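Local coordinates for uncharacterized protein (Bacteroides uniformis ATCC 8492, PDB 4Q68), which probably hydrolyses the amide bond between N-acetylmuramic acid and L-alanine in peptidoglycan fragments, as a member of a highly specific NlpC/P60 amidase family, at residues E25-E30 and L129-A134; L88-D93 and K145-L150; P164-P169 and D198-L203. All blocks are in the same frame, centred on the assembly; numbering follows the deposited sequence.

Contact 1 of 3, residues E25-E30 and L129-A134; sequences EADGPE and LYKQLA
Lys131 and Gln132, in the short, weakly bonded helical turn at about 131-134, reach across to the loop 25-30 and carry the contact, chiefly through polar atoms. The ionic part belongs to Lys131. Its NZ forms a salt bridge with Asp27 OD1 at 2.7 Å, coming from above the carboxylate plane, and the two side chains cross at about a right angle. The same ammonium donates to a backbone acceptor, Glu25 O, also at 2.7 Å; a C=O...N angle of 168° places NZ almost in line with the carbonyl. A bend at chi3 (62°) turns CE out of the otherwise extended lysine chain and toward these two oxygens.

A hydrogen bond runs from the Gln132 amide to the Glu25 carboxylate, NE2 to OE1, 2.8 Å long. It uses the anti side of OE1, and the amide and carboxylate planes stand 86° apart. Water 1 adds a solvent bridge, accepting from Gln132 NE2 at 3.1 Å and donating to Glu30 OE1 at 2.7 Å. Glu25 OE2 and Glu30 OE1 both form salt bridges with Arg87, which also hydrogen-bonds the NAG, so these acids link the contact to the sugar's surroundings. Here a surface loop between helices 2-12 and 41-53 is pinned to helix 131-134 beside the NAG in an NlpC/P60-type amidase fold.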
loop_
_atom_site.group_PDB
_atom_site.type_symbol
_atom_site.label_atom_id
_atom_site.label_comp_id
_atom_site.label_asym_id
_atom_site.label_seq_id
_atom_site.Cartn_x
_atom_site.Cartn_y
_atom_site.Cartn_z
ATOM N N GLU A 25 3.068 -7.188 14.351
ATOM C CA GLU A 25 3.449 -6.476 15.581
ATOM C C GLU A 25 3.815 -7.300 16.815
ATOM O O GLU A 25 3.654 -6.831 17.953
ATOM C CB GLU A 25 2.366 -5.484 15.995
ATOM C CG GLU A 25 1.806 -4.626 14.889
ATOM C CD GLU A 25 2.835 -3.820 14.111
ATOM O OE1 GLU A 25 4.024 -3.776 14.501
ATOM O OE2 GLU A 25 2.444 -3.235 13.069
ATOM N N ALA A 26 4.377 -8.476 16.618
ATOM C CA ALA A 26 4.845 -9.258 17.760
ATOM C C ALA A 26 5.856 -8.486 18.607
ATOM O O ALA A 26 6.628 -7.662 18.102
ATOM C CB ALA A 26 5.477 -10.538 17.287
ATOM N N ASP A 27 5.876 -8.809 19.900
ATOM C CA ASP A 27 6.897 -8.317 20.801
ATOM C C ASP A 27 8.272 -8.769 20.322
ATOM O O ASP A 27 8.407 -9.752 19.599
ATOM C CB ASP A 27 6.670 -8.850 22.230
ATOM C CG ASP A 27 5.451 -8.247 22.921
ATOM O OD1 ASP A 27 4.936 -7.216 22.459
ATOM O OD2 ASP A 27 5.019 -8.802 23.963
ATOM N N GLY A 28 9.290 -8.027 20.729
ATOM C CA GLY A 28 10.661 -8.377 20.421
ATOM C C GLY A 28 11.187 -7.604 19.230
ATOM O O GLY A 28 10.571 -6.623 18.785
ATOM N N PRO A 29 12.342 -8.035 18.699
ATOM C CA PRO A 29 12.949 -7.296 17.614
ATOM C C PRO A 29 12.111 -7.354 16.349
ATOM O O PRO A 29 11.398 -8.321 16.102
ATOM C CB PRO A 29 14.293 -8.003 17.404
ATOM C CG PRO A 29 14.105 -9.359 17.942
ATOM C CD PRO A 29 13.162 -9.201 19.094
ATOM N N GLU A 30 12.222 -6.324 15.530
ATOM C CA GLU A 30 11.613 -6.330 14.212
ATOM C C GLU A 30 12.311 -7.379 13.356
ATOM O O GLU A 30 13.531 -7.316 13.154
ATOM C CB GLU A 30 11.764 -4.954 13.559
ATOM C CG GLU A 30 11.135 -4.843 12.165
ATOM C CD GLU A 30 9.604 -4.733 12.148
ATOM O OE1 GLU A 30 8.998 -4.274 13.139
ATOM O OE2 GLU A 30 9.012 -5.059 11.085
ATOM N N LEU A 129 -0.767 5.002 20.077
ATOM C CA LEU A 129 -1.461 4.073 19.215
ATOM C C LEU A 129 -0.568 2.973 18.634
ATOM O O LEU A 129 -1.083 2.102 17.938
ATOM C CB LEU A 129 -2.136 4.844 18.087
ATOM C CG LEU A 129 -3.055 5.985 18.514
ATOM C CD1 LEU A 129 -3.702 6.614 17.308
ATOM C CD2 LEU A 129 -4.096 5.525 19.512
ATOM N N TYR A 130 0.737 3.007 18.918
ATOM C CA TYR A 130 1.698 2.056 18.350
ATOM C C TYR A 130 2.590 1.542 19.454
ATOM O O TYR A 130 3.308 2.305 20.090
ATOM C CB TYR A 130 2.544 2.711 17.256
ATOM C CG TYR A 130 1.680 3.381 16.240
ATOM C CD1 TYR A 130 1.128 2.659 15.194
ATOM C CD2 TYR A 130 1.329 4.717 16.378
ATOM C CE1 TYR A 130 0.285 3.264 14.284
ATOM C CE2 TYR A 130 0.497 5.331 15.475
ATOM C CZ TYR A 130 -0.027 4.603 14.435
ATOM O OH TYR A 130 -0.863 5.207 13.543
ATOM N N LYS A 131 2.546 0.237 19.666
ATOM C CA LYS A 131 3.276 -0.380 20.762
ATOM C C LYS A 131 4.764 -0.024 20.767
ATOM O O LYS A 131 5.341 0.229 21.818
ATOM C CB LYS A 131 3.092 -1.895 20.685
ATOM C CG LYS A 131 3.740 -2.670 21.799
ATOM C CD LYS A 131 3.283 -4.128 21.807
ATOM C CE LYS A 131 3.666 -4.908 20.526
ATOM N NZ LYS A 131 3.252 -6.370 20.579
ATOM N N GLN A 132 5.365 0.015 19.583
ATOM C CA GLN A 132 6.801 0.226 19.435
ATOM C C GLN A 132 7.192 1.704 19.464
ATOM O O GLN A 132 8.375 2.019 19.334
ATOM C CB GLN A 132 7.288 -0.421 18.138
ATOM C CG GLN A 132 7.044 -1.919 18.062
ATOM C CD GLN A 132 5.785 -2.297 17.305
ATOM O OE1 GLN A 132 4.762 -1.621 17.403
ATOM N NE2 GLN A 132 5.835 -3.413 16.599
ATOM N N LEU A 133 6.201 2.588 19.583
ATOM C CA LEU A 133 6.460 4.008 19.808
ATOM C C LEU A 133 6.152 4.470 21.223
ATOM O O LEU A 133 6.843 5.331 21.748
ATOM C CB LEU A 133 5.673 4.876 18.826
ATOM C CG LEU A 133 5.929 4.625 17.334
ATOM C CD1 LEU A 133 5.184 5.652 16.509
ATOM C CD2 LEU A 133 7.415 4.628 17.018
ATOM N N ALA A 134 5.120 3.895 21.830
ATOM C CA ALA A 134 4.574 4.398 23.090
ATOM C C ALA A 134 5.566 4.497 24.231
ATOM O O ALA A 134 5.427 5.357 25.122
ATOM C CB ALA A 134 3.405 3.549 23.513
HETATM O O HOH W 1 8.593 -4.509 15.809
#

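Contact 2 of 3, residues L88-D93 and K145-L150; sequences LHYIAD and KIEQSL. With NAG (2-acetamido-2-deoxy-beta-D-glucopyranose), chain B.
Tyr90 and Leu150 pack together where two helices meet: Tyr90 holds the N-cap position of helix 91-100, and Leu150 lies in the last turn of helix 137-150. The tight part is buried. Leu150 CD1 lies 4.0 Å from Tyr90 CD2, approaching the ring obliquely, while its other methyl, CD2, rests 3.8 Å from Asp93 CB. The branched end of the leucine thus fills the angle between the aromatic ring and the first helical turn. Further along, Glu147 CG comes to 3.6 Å from Tyr90 CE2. Beyond CG the glutamate is extended (chi2 167°), which carries CD on toward the phenol. Tyr90 OH donates to Glu147 OE2 over 2.6 Å, on the anti side of OE2 and 33° out of the carboxylate plane; ring and carboxylate planes are 61° apart. This buried polar pair has further partners: the phenol oxygen also bonds Met123 N, and Glu147 OE1 bonds Ser124 OG.

The looser side lies at Asp93 and Ile146, both partly exposed. Ile146 CG2 touches Asp93 OD2 at 3.6 Å, the side chains crossing at about a right angle, but the main polar partner of that carboxylate is Arg77, through a salt bridge.

On the buried side beyond the tyrosine, neighbouring His89 ND1 donates to NAG O3 at the imidazole edge, and NAG C8 stands 4.1 Å from Tyr90 CE1.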
loop_
_atom_site.group_PDB
_atom_site.type_symbol
_atom_site.label_atom_id
_atom_site.label_comp_id
_atom_site.label_asym_id
_atom_site.label_seq_id
_atom_site.Cartn_x
_atom_site.Cartn_y
_atom_site.Cartn_z
ATOM N N LEU A 88 8.477 0.260 6.234
ATOM C CA LEU A 88 7.962 1.403 5.481
ATOM C C LEU A 88 6.485 1.641 5.803
ATOM O O LEU A 88 5.580 1.399 5.005
ATOM C CB LEU A 88 8.213 1.187 3.997
ATOM C CG LEU A 88 9.694 1.191 3.644
ATOM C CD1 LEU A 88 9.959 0.445 2.338
ATOM C CD2 LEU A 88 10.229 2.608 3.562
ATOM N N HIS A 89 6.264 2.165 7.000
ATOM C CA HIS A 89 4.919 2.378 7.527
ATOM C C HIS A 89 4.088 3.339 6.689
ATOM O O HIS A 89 2.892 3.126 6.518
ATOM C CB HIS A 89 4.981 2.947 8.938
ATOM C CG HIS A 89 5.674 2.053 9.902
ATOM N ND1 HIS A 89 5.129 0.864 10.313
ATOM C CD2 HIS A 89 6.885 2.152 10.496
ATOM C CE1 HIS A 89 5.966 0.287 11.154
ATOM N NE2 HIS A 89 7.041 1.041 11.278
ATOM N N TYR A 90 4.704 4.415 6.218
ATOM C CA TYR A 90 3.986 5.403 5.432
ATOM C C TYR A 90 4.040 5.033 3.961
ATOM O O TYR A 90 5.121 4.777 3.416
ATOM C CB TYR A 90 4.554 6.793 5.656
ATOM C CG TYR A 90 4.316 7.356 7.026
ATOM C CD1 TYR A 90 3.030 7.652 7.462
ATOM C CD2 TYR A 90 5.376 7.639 7.882
ATOM C CE1 TYR A 90 2.810 8.210 8.704
ATOM C CE2 TYR A 90 5.161 8.215 9.122
ATOM C CZ TYR A 90 3.876 8.512 9.522
ATOM O OH TYR A 90 3.630 9.139 10.722
ATOM N N ILE A 91 2.889 5.032 3.306
ATOM C CA ILE A 91 2.842 4.570 1.941
ATOM C C ILE A 91 3.608 5.488 0.989
ATOM O O ILE A 91 4.207 5.003 0.041
ATOM C CB ILE A 91 1.398 4.259 1.512
ATOM C CG1 ILE A 91 0.803 3.187 2.441
ATOM C CG2 ILE A 91 1.351 3.802 0.052
ATOM C CD1 ILE A 91 1.677 1.939 2.648
ATOM N N ALA A 92 3.689 6.791 1.257
ATOM C CA ALA A 92 4.543 7.633 0.402
ATOM C C ALA A 92 5.974 7.106 0.419
ATOM O O ALA A 92 6.663 7.108 -0.596
ATOM C CB ALA A 92 4.521 9.085 0.850
ATOM N N ASP A 93 6.433 6.679 1.595
ATOM C CA ASP A 93 7.802 6.167 1.781
ATOM C C ASP A 93 7.967 4.800 1.106
ATOM O O ASP A 93 8.977 4.528 0.456
ATOM C CB ASP A 93 8.060 6.071 3.286
ATOM C CG ASP A 93 9.527 6.148 3.674
ATOM O OD1 ASP A 93 10.411 6.417 2.829
ATOM O OD2 ASP A 93 9.762 5.964 4.888
ATOM N N LYS A 145 12.103 12.106 12.190
ATOM C CA LYS A 145 13.054 12.422 11.133
ATOM C C LYS A 145 12.534 11.927 9.774
ATOM O O LYS A 145 12.604 12.639 8.772
ATOM C CB LYS A 145 14.409 11.811 11.459
ATOM C CG LYS A 145 15.501 12.243 10.536
ATOM C CD LYS A 145 16.796 11.547 10.868
ATOM C CE LYS A 145 17.920 12.032 9.971
ATOM N NZ LYS A 145 19.213 11.388 10.321
ATOM N N ILE A 146 11.999 10.712 9.750
ATOM C CA ILE A 146 11.414 10.154 8.529
ATOM C C ILE A 146 10.250 11.034 8.040
ATOM O O ILE A 146 10.155 11.361 6.852
ATOM C CB ILE A 146 10.971 8.697 8.800
ATOM C CG1 ILE A 146 12.210 7.787 8.878
ATOM C CG2 ILE A 146 10.008 8.200 7.725
ATOM C CD1 ILE A 146 12.003 6.531 9.657
ATOM N N GLU A 147 9.370 11.405 8.965
ATOM C CA GLU A 147 8.209 12.239 8.658
ATOM C C GLU A 147 8.614 13.583 8.087
ATOM O O GLU A 147 8.035 14.054 7.116
ATOM C CB GLU A 147 7.391 12.455 9.924
ATOM C CG GLU A 147 6.646 11.199 10.379
ATOM C CD GLU A 147 6.093 11.289 11.782
ATOM O OE1 GLU A 147 6.377 12.298 12.466
ATOM O OE2 GLU A 147 5.402 10.326 12.208
ATOM N N GLN A 148 9.605 14.211 8.701
ATOM C CA GLN A 148 10.031 15.525 8.243
ATOM C C GLN A 148 10.634 15.425 6.829
ATOM O O GLN A 148 10.435 16.319 6.009
ATOM C CB GLN A 148 10.993 16.160 9.252
ATOM C CG GLN A 148 10.302 16.624 10.563
ATOM C CD GLN A 148 9.526 17.937 10.439
ATOM O OE1 GLN A 148 9.673 18.671 9.463
ATOM N NE2 GLN A 148 8.701 18.239 11.438
ATOM N N SER A 149 11.363 14.346 6.547
ATOM C CA SER A 149 11.944 14.177 5.220
ATOM C C SER A 149 10.890 13.876 4.143
ATOM O O SER A 149 11.033 14.296 2.996
ATOM C CB SER A 149 13.040 13.123 5.250
ATOM O OG SER A 149 14.129 13.584 6.038
ATOM N N LEU A 150 9.823 13.173 4.505
ATOM C CA LEU A 150 8.737 12.886 3.559
ATOM C C LEU A 150 7.893 14.121 3.275
ATOM O O LEU A 150 7.388 14.299 2.168
ATOM C CB LEU A 150 7.818 11.807 4.132
ATOM C CG LEU A 150 8.388 10.394 4.193
ATOM C CD1 LEU A 150 7.530 9.520 5.071
ATOM C CD2 LEU A 150 8.513 9.773 2.810
HETATM C C1 NAG B . 0.034 0.269 7.891
HETATM C C2 NAG B . 0.869 0.787 9.053
HETATM C C3 NAG B . 2.160 -0.012 9.210
HETATM C C4 NAG B . 1.913 -1.514 9.104
HETATM C C5 NAG B . 1.001 -1.865 7.935
HETATM C C6 NAG B . 0.689 -3.356 7.946
HETATM C C7 NAG B . 0.602 3.146 9.687
HETATM C C8 NAG B . 1.003 4.568 9.476
HETATM N N2 NAG B . 1.162 2.213 8.911
HETATM O O1 NAG B . -1.193 0.934 7.912
HETATM O O3 NAG B . 2.673 0.256 10.491
HETATM O O4 NAG B . 3.131 -2.216 9.014
HETATM O O5 NAG B . -0.195 -1.121 8.028
HETATM O O6 NAG B . 0.039 -3.709 9.143
HETATM O O7 NAG B . -0.222 2.907 10.563
#

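Contact 3 of 3, residues P164-P169 and D198-L203; sequences PADGLP and DNKLLL
Asp166 meets segment 198-203 first at Asn199, which forms a bend with Asp198, both residues having positive phi. Asp198 itself is joined to the aspartate through solvent: water 4 donates to Asp198 O at 2.9 Å and to Asp166 OD1 at 3.1 Å. Asn199 makes its direct contact with its backbone rather than its amide. Asp166 CA lies 3.2 Å from Asn199 O in a CA-H...O contact, with an angle of 129° at the hydrogen. The aspartate carboxylate hangs beside the same carbonyl, Asp166 OD1 being 3.3 Å from Asn199 O; since both atoms are acceptors, this closeness is not a bond. Water 3, donating to Asn199 O at 2.7 Å and also to Asp166 O, may ease it.

Lys200 opens the strand. Its CG passes 3.8 Å from Asp166 OD1, but NZ stays apart from that carboxylate and instead donates to water 4, which bridges the two side chains, their charged atoms not touching. The fold is plain from here: the two-residue bend is the tip of a beta hairpin between antiparallel strands 188-197 and 200-207, and the loop 164-169 lies beside the hairpin end, with a type I beta turn from Pro164 to Gly167 closed by Gly167 N to Pro164 O.

Leu201 anchors this turn. Its N donates to Ala165 O at 2.9 Å with an N-H...O angle of 158°, in the carbonyl plane. The side chain packs on the turn's glycine: both Leu201 CB and Leu201 CD2 come to 3.8 Å from Gly167 CA. Leu220 and Tyr196 also border this leucine. Leu202 then pairs with Phe195 of the hairpin partner, and Leu203 N bonds Ser216 OG.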
loop_
_atom_site.group_PDB
_atom_site.type_symbol
_atom_site.label_atom_id
_atom_site.label_comp_id
_atom_site.label_asym_id
_atom_site.label_seq_id
_atom_site.Cartn_x
_atom_site.Cartn_y
_atom_site.Cartn_z
ATOM N N PRO A 164 -13.809 7.727 -12.988
ATOM C CA PRO A 164 -15.085 7.147 -13.372
ATOM C C PRO A 164 -15.288 5.733 -12.830
ATOM O O PRO A 164 -14.333 5.026 -12.504
ATOM C CB PRO A 164 -14.990 7.095 -14.902
ATOM C CG PRO A 164 -13.913 8.071 -15.264
ATOM C CD PRO A 164 -12.941 7.938 -14.156
ATOM N N ALA A 165 -16.537 5.302 -12.809
ATOM C CA ALA A 165 -16.852 3.921 -12.470
ATOM C C ALA A 165 -16.129 2.923 -13.369
ATOM O O ALA A 165 -15.681 1.882 -12.895
ATOM C CB ALA A 165 -18.357 3.698 -12.532
ATOM N N ASP A 166 -16.016 3.263 -14.653
ATOM C CA ASP A 166 -15.357 2.405 -15.633
ATOM C C ASP A 166 -13.853 2.699 -15.750
ATOM O O ASP A 166 -13.190 2.284 -16.712
ATOM C CB ASP A 166 -16.060 2.504 -16.996
ATOM C CG ASP A 166 -17.440 1.855 -17.000
ATOM O OD1 ASP A 166 -17.907 1.287 -15.979
ATOM O OD2 ASP A 166 -18.067 1.901 -18.071
ATOM N N GLY A 167 -13.293 3.373 -14.748
ATOM C CA GLY A 167 -11.872 3.593 -14.695
ATOM C C GLY A 167 -11.368 4.560 -15.732
ATOM O O GLY A 167 -12.124 5.380 -16.264
ATOM N N LEU A 168 -10.068 4.475 -15.991
ATOM C CA LEU A 168 -9.403 5.292 -16.994
ATOM C C LEU A 168 -8.430 4.393 -17.719
ATOM O O LEU A 168 -7.891 3.466 -17.116
ATOM C CB LEU A 168 -8.644 6.457 -16.347
ATOM C CG LEU A 168 -9.503 7.510 -15.656
ATOM C CD1 LEU A 168 -8.649 8.446 -14.824
ATOM C CD2 LEU A 168 -10.342 8.292 -16.673
ATOM N N PRO A 169 -8.159 4.674 -19.004
ATOM C CA PRO A 169 -7.355 3.720 -19.770
ATOM C C PRO A 169 -5.905 3.563 -19.300
ATOM O O PRO A 169 -5.267 2.577 -19.644
ATOM C CB PRO A 169 -7.425 4.267 -21.201
ATOM C CG PRO A 169 -7.785 5.689 -21.054
ATOM C CD PRO A 169 -8.667 5.766 -19.853
ATOM N N ASP A 198 -16.171 -6.629 -16.222
ATOM C CA ASP A 198 -17.208 -6.140 -17.109
ATOM C C ASP A 198 -17.128 -4.626 -17.229
ATOM O O ASP A 198 -18.142 -3.926 -17.099
ATOM C CB ASP A 198 -18.573 -6.574 -16.575
ATOM C CG ASP A 198 -19.714 -6.229 -17.516
ATOM O OD1 ASP A 198 -19.515 -6.232 -18.753
ATOM O OD2 ASP A 198 -20.821 -5.963 -17.006
ATOM N N ASN A 199 -15.907 -4.158 -17.475
ATOM C CA ASN A 199 -15.591 -2.750 -17.670
ATOM C C ASN A 199 -15.706 -1.824 -16.459
ATOM O O ASN A 199 -15.280 -0.677 -16.560
ATOM C CB ASN A 199 -16.342 -2.179 -18.864
ATOM C CG ASN A 199 -16.002 -2.906 -20.140
ATOM O OD1 ASN A 199 -14.824 -3.079 -20.464
ATOM N ND2 ASN A 199 -17.018 -3.372 -20.854
ATOM N N LYS A 200 -16.210 -2.297 -15.318
ATOM C CA LYS A 200 -16.167 -1.489 -14.102
ATOM C C LYS A 200 -14.813 -1.677 -13.454
ATOM O O LYS A 200 -14.315 -2.799 -13.364
ATOM C CB LYS A 200 -17.255 -1.896 -13.123
ATOM C CG LYS A 200 -18.628 -1.661 -13.688
ATOM C CD LYS A 200 -19.735 -2.029 -12.724
ATOM C CE LYS A 200 -21.107 -1.659 -13.271
ATOM N NZ LYS A 200 -21.409 -2.398 -14.515
ATOM N N LEU A 201 -14.212 -0.584 -12.984
ATOM C CA LEU A 201 -12.992 -0.669 -12.199
ATOM C C LEU A 201 -13.353 -0.920 -10.742
ATOM O O LEU A 201 -13.881 -0.038 -10.052
ATOM C CB LEU A 201 -12.162 0.593 -12.337
ATOM C CG LEU A 201 -10.931 0.665 -11.436
ATOM C CD1 LEU A 201 -9.960 -0.481 -11.671
ATOM C CD2 LEU A 201 -10.236 1.993 -11.623
ATOM N N LEU A 202 -13.094 -2.164 -10.322
ATOM C CA LEU A 202 -13.285 -2.654 -8.968
ATOM C C LEU A 202 -11.934 -2.742 -8.271
ATOM O O LEU A 202 -10.880 -2.530 -8.867
ATOM C CB LEU A 202 -13.952 -4.037 -8.977
ATOM C CG LEU A 202 -15.194 -4.202 -9.836
ATOM C CD1 LEU A 202 -15.741 -5.599 -9.679
ATOM C CD2 LEU A 202 -16.250 -3.152 -9.493
ATOM N N LEU A 203 -11.980 -3.022 -6.978
ATOM C CA LEU A 203 -10.779 -3.208 -6.183
ATOM C C LEU A 203 -10.787 -4.582 -5.522
ATOM O O LEU A 203 -11.791 -4.982 -4.922
ATOM C CB LEU A 203 -10.698 -2.123 -5.108
ATOM C CG LEU A 203 -9.319 -1.906 -4.507
ATOM C CD1 LEU A 203 -8.397 -1.247 -5.519
ATOM C CD2 LEU A 203 -9.408 -1.052 -3.252
HETATM O O HOH W 2 -13.970 2.981 -10.361
HETATM O O HOH W 3 -13.644 0.171 -18.529
HETATM O O HOH W 4 -19.400 -1.344 -16.642
#

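Contact 2 is the buried one, contact 1 lies on the surface and contact 3 is partly buried. Contacts 1 and 2 use successive helices, 131-134 and 137-150, and their segments alternate along the chain; their nearest atoms are about 5 Å apart, and both adjoin the NAG. Contact 3 sits across the chain's centre, its centre about 38 Å from that of contact 1 and 30 Å from that of contact 2, and joins a loop to a strand of the sheet. The chemistry follows place: charged and amide groups outside in contact 1, leucine packing with a satisfied phenol-carboxylate pair in contact 2, and backbone and water bonds in contact 3.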